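Long-range contacts in Sec-alkylsulfatase (Pseudomonas sp., PDB 4AXH), which hydrolyses (R)-configured secondary alkyl sulfates at a site with two zinc ions, inverting the stereocentre to release sulfate and an (S)-alcohol: residues F54-F60 with R107-L111; T100-W106 with A241-D246; Q232-M236 with K251-T255; N311-A315 with Y368-Q372; R414-A419 with E513-W517. One frame throughout, in Å; residues are numbered along the deposited sequence. Where two conformers were deposited one is given.

In the fold
Helix 103-111 ties the first two contacts together: its later part meets residues 54-60 in interaction 1, and its start meets the loop 241-246 in interaction 2, their centres about 14 Å apart. Along the chain these two cross, as do interactions 2 and 3, which are joined by a salt bridge from Asp-246 to Lys-251. Interactions 4 and 5 come later, with centres about 15 Å apart. Gln-108 reaches Pro-314 of interaction 4, and Ser-104 reaches Tyr-416 and Glu-513 of interaction 5. The early part of the chain thus connects the metallo-beta-lactamase region with the dimerisation region. Gln-232 in interaction 3 and Tyr-417 in interaction 5, from different family regions, both belong to the sulfate-binding site.

Interaction 1: F54-F60 with R107-L111; sequences FADREEF and RQAQL. Unlike the reference sequence in segment 107-111: Arg-107 (reference His).
Phe-60 and Leu-111, with CA atoms 6.4 Å apart, mark the closest approach of the backbones, where the first turn of helix 58-64 packs against the last turn of helix 103-111. This is a partly buried contact between two helices far from the centre of the chain, and the loop before the first helix extends it past Arg-107. An aromatic ring suits position 60 because it can offer one face to a leucine methyl and the other to a guanidinium. Leu-111 CD2 makes a CH-pi contact 4.1 Å from the centroid of the Phe-60 ring, while Arg-57 lies against the opposite face. Gln-110 CB meets the ring at its edge. Arg-107, a histidine in the reference sequence, bends at chi2 (-96°), which brings its guanidinium past Phe-60 with the two planes 84° apart. Trp-411 adds a cation-pi contact to this arginine. Asp-56 O is 2.8 Å from Arg-107 NH2, but the angle is too poor for a hydrogen bond. Glu-59 OE2 has a weak hydrogen bond to Trp-357. The Glu-59 carboxylate is almost coplanar with the guanidinium of Arg-107, and the salt bridge between Glu-59 OE1 and Arg-107 NH1 spans 3.4 Å.

Interaction 2: T100-W106 with A241-D246; sequences TVNPSLW and AQAQVD
Thr-100 and Gln-242 bring the two backbones closest, with 5.8 Å between their CA atoms, and the gap widens to 7.6 Å between the CA atoms of Trp-106 and Val-245. One segment is the lead-in and first turn of helix 103-111, the other an irregular loop. Their single hydrogen bond runs from Thr-100 OG1 to Ala-241 O at 2.7 Å. The hydroxyl stands well above the carbonyl plane, 67° out of it, and not on a lone pair. Threonine suits the spot because its methyl branch, CG2, meanwhile lies beside the aliphatic part of Gln-242. Beyond this bond the contact is apolar. Val-101 CG2 and Val-245 CG2 meet tip to tip at 4.1 Å, and Leu-105 CG comes within 4.3 Å of the same Val-245 methyl. Arg-518 of helix 515-529 touches all three of these residues. Ala-241 CB meets the Trp-106 ring at its edge, 4.2 Å from CZ3. Asp-246 turns its carboxylate to Lys-251 in a salt bridge, with Asn-112 as a further partner. Asn-102 OD1 accepts from Ser-104 N at 3.0 Å. The arrangement is an asparagine N-cap at a helix start, packed against a loop of the metallo-beta-lactamase region.

Interaction 3: Q232-M236 with K251-T255; sequences QSGVM and KTTAT
Val-235 forms the close part of this contact, its CG1 methyl lying against the hydroxyls of two successive threonines. Thr-252 OG1 is 3.7 Å from Val-235 CG1, and Thr-253, crossing the valine at about a right angle, presents its own OG1 to the same methyl. Thr-252 is buried, and its OG1 stands anti to the backbone N (chi1 180°), which turns it toward the end of helix 222-233, 3.6 Å from Ser-233 O. The looser part lies between Ser-233 and Thr-253, both partly exposed. There Ser-233 OG and Thr-253 OG1 stand 3.6 Å apart, and the serine hydroxyl is instead bonded to Gly-229 O within its own helix. Short branched or hydroxylated side chains let the two backbones come to 6.0 Å between the CA atoms of Ser-233 and Thr-252, although the buried surface is a modest 173 Å². Gly-234 has a positive phi of 64°, which turns the chain out of the helix and sends Val-235 to the threonines. Gln-232, a sulfate-binding residue, lies in the last turn of that helix, and its carbonyl is held by Asn-519 of helix 515-529. Further along the other segment, Thr-255 pairs through its backbone with Val-83 of strand 82-85.

Interaction 4: N311-A315 with Y368-Q372; sequences NAPPA and YLADQ
The ring of Tyr-368 meets the loop 311-315 by its edge. Ala-312 O lies in the ring plane, 2.7 Å from Tyr-368 OH, and Pro-314 N approaches the same edge. The ring of Tyr-412 also meets Tyr-368, with the planes about 35° apart. Tyr-368 holds CG anti to its own N (chi1 -180°), carrying the phenol out from helix 362-388 to the loop, where Gln-353 NE2 is its firm hydrogen-bond partner. The second flat group is the amide of Gln-372, one helical turn further on. Its chain bends at chi2 (-72°), so that CG rests 3.8 Å from Ala-312 CB while NE2 gives a weak hydrogen bond of 3.1 Å to Pro-313 O. Alanine suits this place, since its small methyl lets the loop lie close to the helix. Pro-313 O also accepts from Ala-315 N, closing an inverse gamma turn centred on Pro-314. Water 1 lies between Gln-372 OE1 and Ala-315 O, 2.9 Å from the latter, and cannot serve all its neighbours at once. The loop follows strand 305-307 and the zinc ligand Asp-310. From helix 362-388, Leu-369 also packs on helix 330-344, and Asp-371 forms a salt bridge with Arg-588 of the second subunit.

Interaction 5: R414-A419 with E513-W517; sequences RSYYGA and ENALW
Arg-414 and Glu-513 cross at about a right angle, yet their charged ends meet side-on, two nitrogens to two oxygens. Arg-414 NE donates to Glu-513 OE2 at 2.8 Å in a nearly straight bond of 168°, and NH2 reaches the syn lone pair of OE1 at 2.7 Å. With the planes 40° apart, OE1 lies out of the guanidinium plane while OE2 lies in it. Water 2 sits over one guanidinium face and links Glu-513 OE1 to Ser-415 N. Tyr-416 stands almost upright to the carboxylate, with Arg-414 CB over one ring face and Glu-513 O at the ring edge. Tyr-417, a sulfate-binding residue, is met differently: Leu-516 CD2 lies over the middle of its face, 3.7 Å from the Tyr-417 centroid, a CH-pi contact. Asparagine suits position 514 because its amide works both ways. As N-cap of helix 515-529, Asn-514 OD1 accepts from Trp-517 N at 2.7 Å. Its ND2 gives weak bonds to Ser-415 O and Tyr-417 O. Tyr-416 O takes a firmer one, 2.9 Å from Ala-515 N. Ser-104 OG joins both Tyr-416 OH and Glu-513 OE2. The paired bonds from Arg-414 would probably favour the ionised form of Glu-513, and the capped helix start holds the backbone around Tyr-416, an arrangement consistent with a fixed position for the neighbouring Tyr-417.

Interaction 1: F54-F60 with R107-L111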
# COMPACT_ATOMS: atom_id res chain seq x y z
N PHE A 54 -9.42 14.32 -31.88
CA PHE A 54 -8.76 15.38 -32.68
C PHE A 54 -9.72 16.33 -33.38
O PHE A 54 -9.42 17.50 -33.48
CB PHE A 54 -7.69 14.83 -33.63
CG PHE A 54 -6.54 14.12 -32.96
CD1 PHE A 54 -5.56 14.85 -32.28
CD2 PHE A 54 -6.42 12.75 -33.02
CE1 PHE A 54 -4.49 14.19 -31.66
CE2 PHE A 54 -5.38 12.09 -32.38
CZ PHE A 54 -4.42 12.81 -31.70
N ALA A 55 -10.87 15.83 -33.83
CA ALA A 55 -11.94 16.59 -34.46
C ALA A 55 -12.83 17.23 -33.37
O ALA A 55 -13.66 18.10 -33.67
CB ALA A 55 -12.76 15.70 -35.38
N ASP A 56 -12.62 16.81 -32.09
CA ASP A 56 -13.30 17.41 -30.94
C ASP A 56 -12.32 18.44 -30.35
O ASP A 56 -11.21 18.10 -29.92
CB ASP A 56 -13.75 16.36 -29.90
CG ASP A 56 -14.43 16.97 -28.69
OD1 ASP A 56 -15.43 17.70 -28.88
OD2 ASP A 56 -13.91 16.77 -27.55
N ARG A 57 -12.71 19.72 -30.44
CA ARG A 57 -11.89 20.83 -29.97
C ARG A 57 -12.52 21.50 -28.75
O ARG A 57 -12.08 22.56 -28.35
CB ARG A 57 -11.63 21.84 -31.10
CG ARG A 57 -10.81 21.29 -32.25
CD ARG A 57 -10.42 22.41 -33.20
NE ARG A 57 -9.49 23.32 -32.54
CZ ARG A 57 -8.16 23.20 -32.56
NH1 ARG A 57 -7.58 22.24 -33.27
NH2 ARG A 57 -7.41 24.07 -31.92
N GLU A 58 -13.51 20.84 -28.14
CA GLU A 58 -14.23 21.30 -26.93
C GLU A 58 -13.25 21.78 -25.84
O GLU A 58 -13.51 22.81 -25.23
CB GLU A 58 -15.11 20.18 -26.39
CG GLU A 58 -16.54 20.21 -26.89
CD GLU A 58 -17.54 19.54 -25.96
OE1 GLU A 58 -17.55 19.86 -24.75
OE2 GLU A 58 -18.34 18.71 -26.46
N GLU A 59 -12.13 21.06 -25.63
CA GLU A 59 -11.14 21.43 -24.63
C GLU A 59 -10.41 22.72 -24.98
O GLU A 59 -10.20 23.54 -24.08
CB GLU A 59 -10.19 20.26 -24.29
CG GLU A 59 -10.89 19.06 -23.68
CD GLU A 59 -10.04 18.19 -22.77
OE1 GLU A 59 -8.88 17.88 -23.14
OE2 GLU A 59 -10.54 17.78 -21.70
N PHE A 60 -10.06 22.93 -26.28
CA PHE A 60 -9.43 24.17 -26.77
C PHE A 60 -10.36 25.34 -26.57
O PHE A 60 -9.89 26.41 -26.21
CB PHE A 60 -9.04 24.06 -28.23
CG PHE A 60 -7.76 23.29 -28.41
CD1 PHE A 60 -6.56 23.77 -27.89
CD2 PHE A 60 -7.75 22.10 -29.12
CE1 PHE A 60 -5.39 23.06 -28.03
CE2 PHE A 60 -6.58 21.40 -29.27
CZ PHE A 60 -5.40 21.87 -28.73
N ARG A 107 -1.45 17.26 -27.85
CA ARG A 107 -2.77 17.87 -27.74
C ARG A 107 -2.87 18.46 -26.33
O ARG A 107 -3.27 19.62 -26.19
CB ARG A 107 -3.85 16.77 -27.92
CG ARG A 107 -5.12 17.24 -28.57
CD ARG A 107 -6.15 17.57 -27.56
NE ARG A 107 -7.20 18.35 -28.21
CZ ARG A 107 -8.40 18.59 -27.67
NH1 ARG A 107 -8.71 18.09 -26.48
NH2 ARG A 107 -9.30 19.31 -28.33
N GLN A 108 -2.50 17.66 -25.28
CA GLN A 108 -2.54 18.06 -23.88
C GLN A 108 -1.49 19.13 -23.62
O GLN A 108 -1.79 20.10 -22.91
CB GLN A 108 -2.30 16.86 -22.96
CG GLN A 108 -2.77 17.06 -21.53
CD GLN A 108 -4.24 17.04 -21.30
OE1 GLN A 108 -5.07 16.96 -22.20
NE2 GLN A 108 -4.60 17.07 -20.06
N ALA A 109 -0.31 18.99 -24.24
CA ALA A 109 0.79 19.95 -24.17
C ALA A 109 0.32 21.31 -24.63
O ALA A 109 0.54 22.29 -23.93
CB ALA A 109 1.97 19.47 -25.02
N GLN A 110 -0.41 21.36 -25.76
CA GLN A 110 -0.97 22.57 -26.38
C GLN A 110 -1.99 23.23 -25.51
O GLN A 110 -2.03 24.45 -25.47
CB GLN A 110 -1.59 22.29 -27.75
CG GLN A 110 -0.57 22.00 -28.85
CD GLN A 110 -1.28 21.86 -30.16
OE1 GLN A 110 -1.96 20.86 -30.42
NE2 GLN A 110 -1.20 22.88 -30.98
N LEU A 111 -2.83 22.43 -24.84
CA LEU A 111 -3.86 22.94 -23.95
C LEU A 111 -3.22 23.60 -22.74
O LEU A 111 -3.59 24.71 -22.37
CB LEU A 111 -4.81 21.80 -23.54
CG LEU A 111 -5.88 21.36 -24.56
CD1 LEU A 111 -6.37 19.95 -24.29
CD2 LEU A 111 -7.05 22.28 -24.55

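Interaction 2: T100-W106 with A241-D246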
# COMPACT_ATOMS: atom_id res chain seq x y z
N THR A 100 8.42 12.81 -33.35
CA THR A 100 9.09 12.51 -32.08
C THR A 100 8.20 12.74 -30.83
O THR A 100 8.70 12.62 -29.71
CB THR A 100 10.41 13.27 -32.00
OG1 THR A 100 10.11 14.65 -31.97
CG2 THR A 100 11.34 12.97 -33.15
N VAL A 101 6.91 13.07 -31.01
CA VAL A 101 5.97 13.19 -29.89
C VAL A 101 4.56 12.72 -30.23
O VAL A 101 4.00 13.15 -31.23
CB VAL A 101 6.08 14.44 -28.96
CG1 VAL A 101 6.53 15.68 -29.69
CG2 VAL A 101 4.83 14.66 -28.12
N ASN A 102 4.04 11.77 -29.40
CA ASN A 102 2.71 11.20 -29.49
C ASN A 102 1.69 12.32 -29.66
O ASN A 102 1.72 13.29 -28.90
CB ASN A 102 2.42 10.42 -28.24
CG ASN A 102 1.12 9.64 -28.31
OD1 ASN A 102 0.02 10.19 -28.50
ND2 ASN A 102 1.21 8.35 -28.05
N PRO A 103 0.81 12.22 -30.68
CA PRO A 103 -0.14 13.32 -30.96
C PRO A 103 -1.10 13.67 -29.85
O PRO A 103 -1.45 14.84 -29.75
CB PRO A 103 -0.82 12.87 -32.25
CG PRO A 103 0.07 11.89 -32.85
CD PRO A 103 0.69 11.17 -31.70
N SER A 104 -1.52 12.68 -29.02
CA SER A 104 -2.41 12.88 -27.87
C SER A 104 -1.70 13.70 -26.77
O SER A 104 -2.30 14.58 -26.19
CB SER A 104 -2.86 11.54 -27.30
OG SER A 104 -3.82 11.67 -26.28
N LEU A 105 -0.40 13.38 -26.51
CA LEU A 105 0.44 14.07 -25.55
C LEU A 105 0.60 15.55 -25.99
O LEU A 105 0.47 16.46 -25.15
CB LEU A 105 1.81 13.39 -25.41
CG LEU A 105 2.80 14.00 -24.35
CD1 LEU A 105 2.12 14.40 -23.03
CD2 LEU A 105 3.92 13.05 -24.06
N TRP A 106 0.86 15.76 -27.30
CA TRP A 106 1.00 17.07 -27.93
C TRP A 106 -0.28 17.90 -27.78
O TRP A 106 -0.21 19.11 -27.65
CB TRP A 106 1.34 16.86 -29.41
CG TRP A 106 1.67 18.10 -30.17
CD1 TRP A 106 0.79 18.94 -30.77
CD2 TRP A 106 2.98 18.60 -30.48
NE1 TRP A 106 1.46 19.95 -31.40
CE2 TRP A 106 2.81 19.76 -31.26
CE3 TRP A 106 4.29 18.16 -30.20
CZ2 TRP A 106 3.89 20.50 -31.75
CZ3 TRP A 106 5.37 18.91 -30.67
CH2 TRP A 106 5.16 20.06 -31.44
N ALA A 241 10.56 19.31 -28.98
CA ALA A 241 9.88 18.15 -29.58
C ALA A 241 10.65 16.85 -29.46
O ALA A 241 10.03 15.78 -29.50
CB ALA A 241 9.53 18.44 -31.02
N GLN A 242 11.99 16.92 -29.26
CA GLN A 242 12.87 15.76 -29.08
C GLN A 242 13.17 15.48 -27.60
O GLN A 242 13.80 14.46 -27.28
CB GLN A 242 14.17 15.94 -29.88
CG GLN A 242 14.03 15.61 -31.37
CD GLN A 242 15.30 15.02 -31.93
OE1 GLN A 242 15.98 15.77 -32.76
NE2 GLN A 242 15.69 13.89 -31.61
N ALA A 243 12.72 16.38 -26.69
CA ALA A 243 12.94 16.27 -25.24
C ALA A 243 11.64 16.54 -24.37
O ALA A 243 10.60 15.93 -24.65
CB ALA A 243 14.09 17.17 -24.84
N GLN A 244 11.70 17.43 -23.33
CA GLN A 244 10.58 17.73 -22.45
C GLN A 244 9.51 18.57 -23.13
O GLN A 244 9.82 19.62 -23.68
CB GLN A 244 11.06 18.44 -21.18
CG GLN A 244 10.29 18.05 -19.91
CD GLN A 244 9.13 18.97 -19.64
OE1 GLN A 244 9.09 20.13 -20.08
NE2 GLN A 244 8.17 18.48 -18.91
N VAL A 245 8.25 18.11 -23.12
CA VAL A 245 7.17 18.84 -23.77
C VAL A 245 6.03 19.28 -22.85
O VAL A 245 5.42 20.33 -23.10
CB VAL A 245 6.64 18.18 -25.07
CG1 VAL A 245 7.73 18.05 -26.12
CG2 VAL A 245 5.97 16.83 -24.81
N ASP A 246 5.71 18.47 -21.82
CA ASP A 246 4.59 18.70 -20.91
C ASP A 246 4.68 17.78 -19.69
O ASP A 246 5.45 16.81 -19.70
CB ASP A 246 3.26 18.44 -21.66
CG ASP A 246 2.03 19.04 -21.02
OD1 ASP A 246 1.98 20.28 -20.91
OD2 ASP A 246 1.10 18.28 -20.67

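Interaction 3: Q232-M236 with K251-T255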
# COMPACT_ATOMS: atom_id res chain seq x y z
N GLN A 232 10.27 12.15 -12.75
CA GLN A 232 8.87 12.52 -12.91
C GLN A 232 8.69 13.89 -13.58
O GLN A 232 7.80 14.04 -14.44
CB GLN A 232 8.18 12.48 -11.54
CG GLN A 232 6.67 12.32 -11.60
CD GLN A 232 6.08 12.38 -10.22
OE1 GLN A 232 6.44 11.61 -9.34
NE2 GLN A 232 5.15 13.28 -10.02
N SER A 233 9.56 14.85 -13.20
CA SER A 233 9.59 16.27 -13.61
C SER A 233 10.16 16.60 -14.99
O SER A 233 9.72 17.61 -15.63
CB SER A 233 10.42 17.06 -12.60
OG SER A 233 9.97 16.87 -11.27
N GLY A 234 11.24 15.87 -15.33
CA GLY A 234 12.05 16.11 -16.52
C GLY A 234 12.73 17.46 -16.46
O GLY A 234 13.05 18.04 -17.50
N VAL A 235 12.95 18.00 -15.21
CA VAL A 235 13.57 19.32 -14.92
C VAL A 235 14.97 19.48 -15.50
O VAL A 235 15.30 20.58 -15.97
CB VAL A 235 13.51 19.81 -13.44
CG1 VAL A 235 12.19 20.57 -13.14
CG2 VAL A 235 13.78 18.66 -12.43
N MET A 236 15.79 18.40 -15.47
CA MET A 236 17.14 18.36 -16.04
C MET A 236 17.15 18.13 -17.56
O MET A 236 18.17 18.32 -18.21
CB MET A 236 18.01 17.35 -15.30
CG MET A 236 18.87 17.96 -14.19
SD MET A 236 18.19 19.31 -13.12
CE MET A 236 18.80 20.81 -14.06
N LYS A 251 2.99 22.13 -17.24
CA LYS A 251 4.15 22.06 -18.14
C LYS A 251 5.33 21.33 -17.50
O LYS A 251 5.84 20.39 -18.09
CB LYS A 251 4.55 23.45 -18.65
CG LYS A 251 3.46 24.27 -19.39
CD LYS A 251 2.79 23.56 -20.57
CE LYS A 251 3.65 23.37 -21.79
NZ LYS A 251 3.31 22.12 -22.50
N THR A 252 5.76 21.76 -16.29
CA THR A 252 6.93 21.24 -15.55
C THR A 252 6.86 21.79 -14.13
O THR A 252 5.95 22.58 -13.85
CB THR A 252 8.27 21.72 -16.24
OG1 THR A 252 9.43 21.22 -15.52
CG2 THR A 252 8.34 23.24 -16.43
N THR A 253 7.82 21.41 -13.26
CA THR A 253 7.90 21.95 -11.91
C THR A 253 8.66 23.26 -11.87
O THR A 253 9.56 23.50 -12.69
CB THR A 253 8.44 20.94 -10.85
OG1 THR A 253 9.72 20.43 -11.24
CG2 THR A 253 7.45 19.80 -10.54
N ALA A 254 8.31 24.10 -10.90
CA ALA A 254 8.94 25.40 -10.68
C ALA A 254 10.39 25.17 -10.24
O ALA A 254 10.69 24.25 -9.47
CB ALA A 254 8.17 26.20 -9.65
N THR A 255 11.28 25.99 -10.79
CA THR A 255 12.71 25.93 -10.54
C THR A 255 13.24 27.10 -9.71
O THR A 255 12.72 28.21 -9.81
CB THR A 255 13.44 25.68 -11.88
OG1 THR A 255 14.82 25.51 -11.62
CG2 THR A 255 13.26 26.81 -12.90

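Interaction 4: N311-A315 with Y368-Q372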
# COMPACT_ATOMS: atom_id res chain seq x y z
N ASN A 311 -9.18 16.44 -7.33
CA ASN A 311 -9.97 15.23 -7.25
C ASN A 311 -10.47 14.68 -8.57
O ASN A 311 -10.78 13.48 -8.64
CB ASN A 311 -11.10 15.43 -6.26
CG ASN A 311 -10.57 15.74 -4.91
OD1 ASN A 311 -9.67 15.05 -4.41
ND2 ASN A 311 -11.05 16.83 -4.34
N ALA A 312 -10.58 15.53 -9.60
CA ALA A 312 -11.07 15.07 -10.88
C ALA A 312 -10.50 15.91 -12.01
O ALA A 312 -11.24 16.60 -12.69
CB ALA A 312 -12.60 15.10 -10.90
N PRO A 313 -9.17 15.85 -12.26
CA PRO A 313 -8.61 16.68 -13.33
C PRO A 313 -8.78 16.07 -14.74
O PRO A 313 -9.11 14.89 -14.87
CB PRO A 313 -7.14 16.80 -12.92
CG PRO A 313 -6.84 15.54 -12.21
CD PRO A 313 -8.11 15.07 -11.57
N PRO A 314 -8.53 16.85 -15.81
CA PRO A 314 -8.71 16.35 -17.19
C PRO A 314 -7.58 15.46 -17.72
O PRO A 314 -7.04 15.72 -18.81
CB PRO A 314 -8.87 17.61 -18.04
CG PRO A 314 -8.81 18.74 -17.12
CD PRO A 314 -8.21 18.28 -15.83
N ALA A 315 -7.24 14.42 -16.94
CA ALA A 315 -6.26 13.36 -17.18
C ALA A 315 -6.41 12.37 -16.05
O ALA A 315 -6.94 12.73 -15.00
CB ALA A 315 -4.84 13.93 -17.16
N TYR A 368 -18.88 14.64 -17.18
CA TYR A 368 -17.48 14.68 -16.77
C TYR A 368 -17.33 13.99 -15.42
O TYR A 368 -16.60 13.01 -15.33
CB TYR A 368 -16.98 16.13 -16.81
CG TYR A 368 -15.53 16.34 -16.42
CD1 TYR A 368 -15.16 16.45 -15.07
CD2 TYR A 368 -14.56 16.58 -17.38
CE1 TYR A 368 -13.84 16.71 -14.71
CE2 TYR A 368 -13.23 16.82 -17.02
CZ TYR A 368 -12.89 16.92 -15.68
OH TYR A 368 -11.59 17.20 -15.31
N LEU A 369 -18.11 14.41 -14.41
CA LEU A 369 -18.11 13.80 -13.08
C LEU A 369 -18.39 12.32 -13.08
O LEU A 369 -17.64 11.56 -12.48
CB LEU A 369 -19.06 14.52 -12.13
CG LEU A 369 -18.57 15.89 -11.67
CD1 LEU A 369 -19.55 16.50 -10.71
CD2 LEU A 369 -17.16 15.79 -11.10
N ALA A 370 -19.43 11.89 -13.79
CA ALA A 370 -19.78 10.49 -13.86
C ALA A 370 -18.70 9.67 -14.54
O ALA A 370 -18.43 8.56 -14.09
CB ALA A 370 -21.09 10.33 -14.58
N ASP A 371 -18.02 10.22 -15.58
CA ASP A 371 -16.91 9.55 -16.29
C ASP A 371 -15.72 9.38 -15.33
O ASP A 371 -15.16 8.28 -15.26
CB ASP A 371 -16.49 10.35 -17.54
CG ASP A 371 -17.44 10.32 -18.73
OD1 ASP A 371 -18.45 9.61 -18.67
OD2 ASP A 371 -17.16 11.00 -19.73
N GLN A 372 -15.39 10.45 -14.56
CA GLN A 372 -14.31 10.50 -13.56
C GLN A 372 -14.56 9.43 -12.51
O GLN A 372 -13.72 8.55 -12.33
CB GLN A 372 -14.20 11.90 -12.93
CG GLN A 372 -13.65 13.01 -13.85
CD GLN A 372 -12.17 12.93 -14.19
OE1 GLN A 372 -11.36 12.41 -13.43
NE2 GLN A 372 -11.80 13.50 -15.33
O HOH W 1 -8.94 12.18 -12.92

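Interaction 5: R414-A419 with E513-W517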
# COMPACT_ATOMS: atom_id res chain seq x y z
N ARG A 414 -7.69 10.27 -20.51
CA ARG A 414 -6.45 9.70 -21.04
C ARG A 414 -5.35 9.63 -19.98
O ARG A 414 -5.31 10.41 -19.01
CB ARG A 414 -5.93 10.48 -22.28
CG ARG A 414 -6.93 10.75 -23.43
CD ARG A 414 -7.48 9.51 -24.08
NE ARG A 414 -6.39 8.67 -24.57
CZ ARG A 414 -6.52 7.41 -24.94
NH1 ARG A 414 -7.70 6.79 -24.86
NH2 ARG A 414 -5.46 6.74 -25.38
N SER A 415 -4.39 8.71 -20.21
CA SER A 415 -3.24 8.45 -19.34
C SER A 415 -2.09 9.46 -19.51
O SER A 415 -0.99 9.09 -19.90
CB SER A 415 -2.77 7.02 -19.54
OG SER A 415 -3.84 6.16 -19.19
N TYR A 416 -2.34 10.73 -19.20
CA TYR A 416 -1.33 11.79 -19.35
C TYR A 416 -0.50 12.01 -18.10
O TYR A 416 0.61 12.50 -18.21
CB TYR A 416 -2.00 13.12 -19.70
CG TYR A 416 -2.77 13.15 -21.01
CD1 TYR A 416 -2.16 12.81 -22.21
CD2 TYR A 416 -4.07 13.64 -21.06
CE1 TYR A 416 -2.85 12.89 -23.42
CE2 TYR A 416 -4.76 13.76 -22.27
CZ TYR A 416 -4.14 13.38 -23.46
OH TYR A 416 -4.81 13.49 -24.65
N TYR A 417 -1.05 11.75 -16.91
CA TYR A 417 -0.36 11.94 -15.64
C TYR A 417 -0.24 10.60 -15.00
O TYR A 417 0.85 10.03 -14.97
CB TYR A 417 -1.15 12.91 -14.74
CG TYR A 417 -0.32 13.54 -13.66
CD1 TYR A 417 0.60 14.54 -13.96
CD2 TYR A 417 -0.49 13.19 -12.32
CE1 TYR A 417 1.37 15.14 -12.96
CE2 TYR A 417 0.27 13.78 -11.32
CZ TYR A 417 1.22 14.75 -11.65
OH TYR A 417 2.00 15.34 -10.67
N GLY A 418 -1.37 10.05 -14.57
CA GLY A 418 -1.44 8.68 -14.07
C GLY A 418 -1.38 7.74 -15.26
O GLY A 418 -1.65 8.13 -16.41
N ALA A 419 -1.02 6.49 -15.03
CA ALA A 419 -1.03 5.55 -16.13
C ALA A 419 -1.96 4.39 -15.80
O ALA A 419 -2.04 3.98 -14.63
CB ALA A 419 0.37 5.07 -16.40
N GLU A 513 2.07 8.33 -24.66
CA GLU A 513 0.99 9.31 -24.48
C GLU A 513 1.14 10.01 -23.11
O GLU A 513 0.74 11.17 -22.95
CB GLU A 513 -0.35 8.56 -24.54
CG GLU A 513 -1.55 9.36 -24.10
CD GLU A 513 -2.87 8.76 -24.53
OE1 GLU A 513 -3.01 7.52 -24.45
OE2 GLU A 513 -3.75 9.55 -24.96
N ASN A 514 1.71 9.28 -22.15
CA ASN A 514 1.93 9.71 -20.78
C ASN A 514 3.07 10.69 -20.66
O ASN A 514 4.19 10.40 -21.07
CB ASN A 514 2.13 8.49 -19.89
CG ASN A 514 2.05 8.84 -18.44
OD1 ASN A 514 2.96 9.43 -17.88
ND2 ASN A 514 0.92 8.51 -17.80
N ALA A 515 2.78 11.84 -20.07
CA ALA A 515 3.74 12.93 -19.88
C ALA A 515 4.79 12.59 -18.86
O ALA A 515 5.95 12.94 -19.06
CB ALA A 515 3.02 14.19 -19.48
N LEU A 516 4.41 11.89 -17.78
CA LEU A 516 5.33 11.49 -16.72
C LEU A 516 6.24 10.39 -17.26
O LEU A 516 7.44 10.44 -17.03
CB LEU A 516 4.52 11.03 -15.48
CG LEU A 516 4.12 12.12 -14.45
CD1 LEU A 516 3.78 13.45 -15.07
CD2 LEU A 516 2.98 11.70 -13.59
N TRP A 517 5.70 9.46 -18.07
CA TRP A 517 6.50 8.39 -18.68
C TRP A 517 7.48 9.00 -19.65
O TRP A 517 8.61 8.56 -19.71
CB TRP A 517 5.60 7.37 -19.39
CG TRP A 517 4.90 6.39 -18.47
CD1 TRP A 517 4.30 6.66 -17.27
CD2 TRP A 517 4.59 5.01 -18.77
NE1 TRP A 517 3.75 5.51 -16.75
CE2 TRP A 517 3.89 4.48 -17.66
CE3 TRP A 517 4.90 4.15 -19.84
CZ2 TRP A 517 3.53 3.13 -17.57
CZ3 TRP A 517 4.52 2.83 -19.77
CH2 TRP A 517 3.85 2.33 -18.64
O HOH W 2 -4.66 6.56 -22.27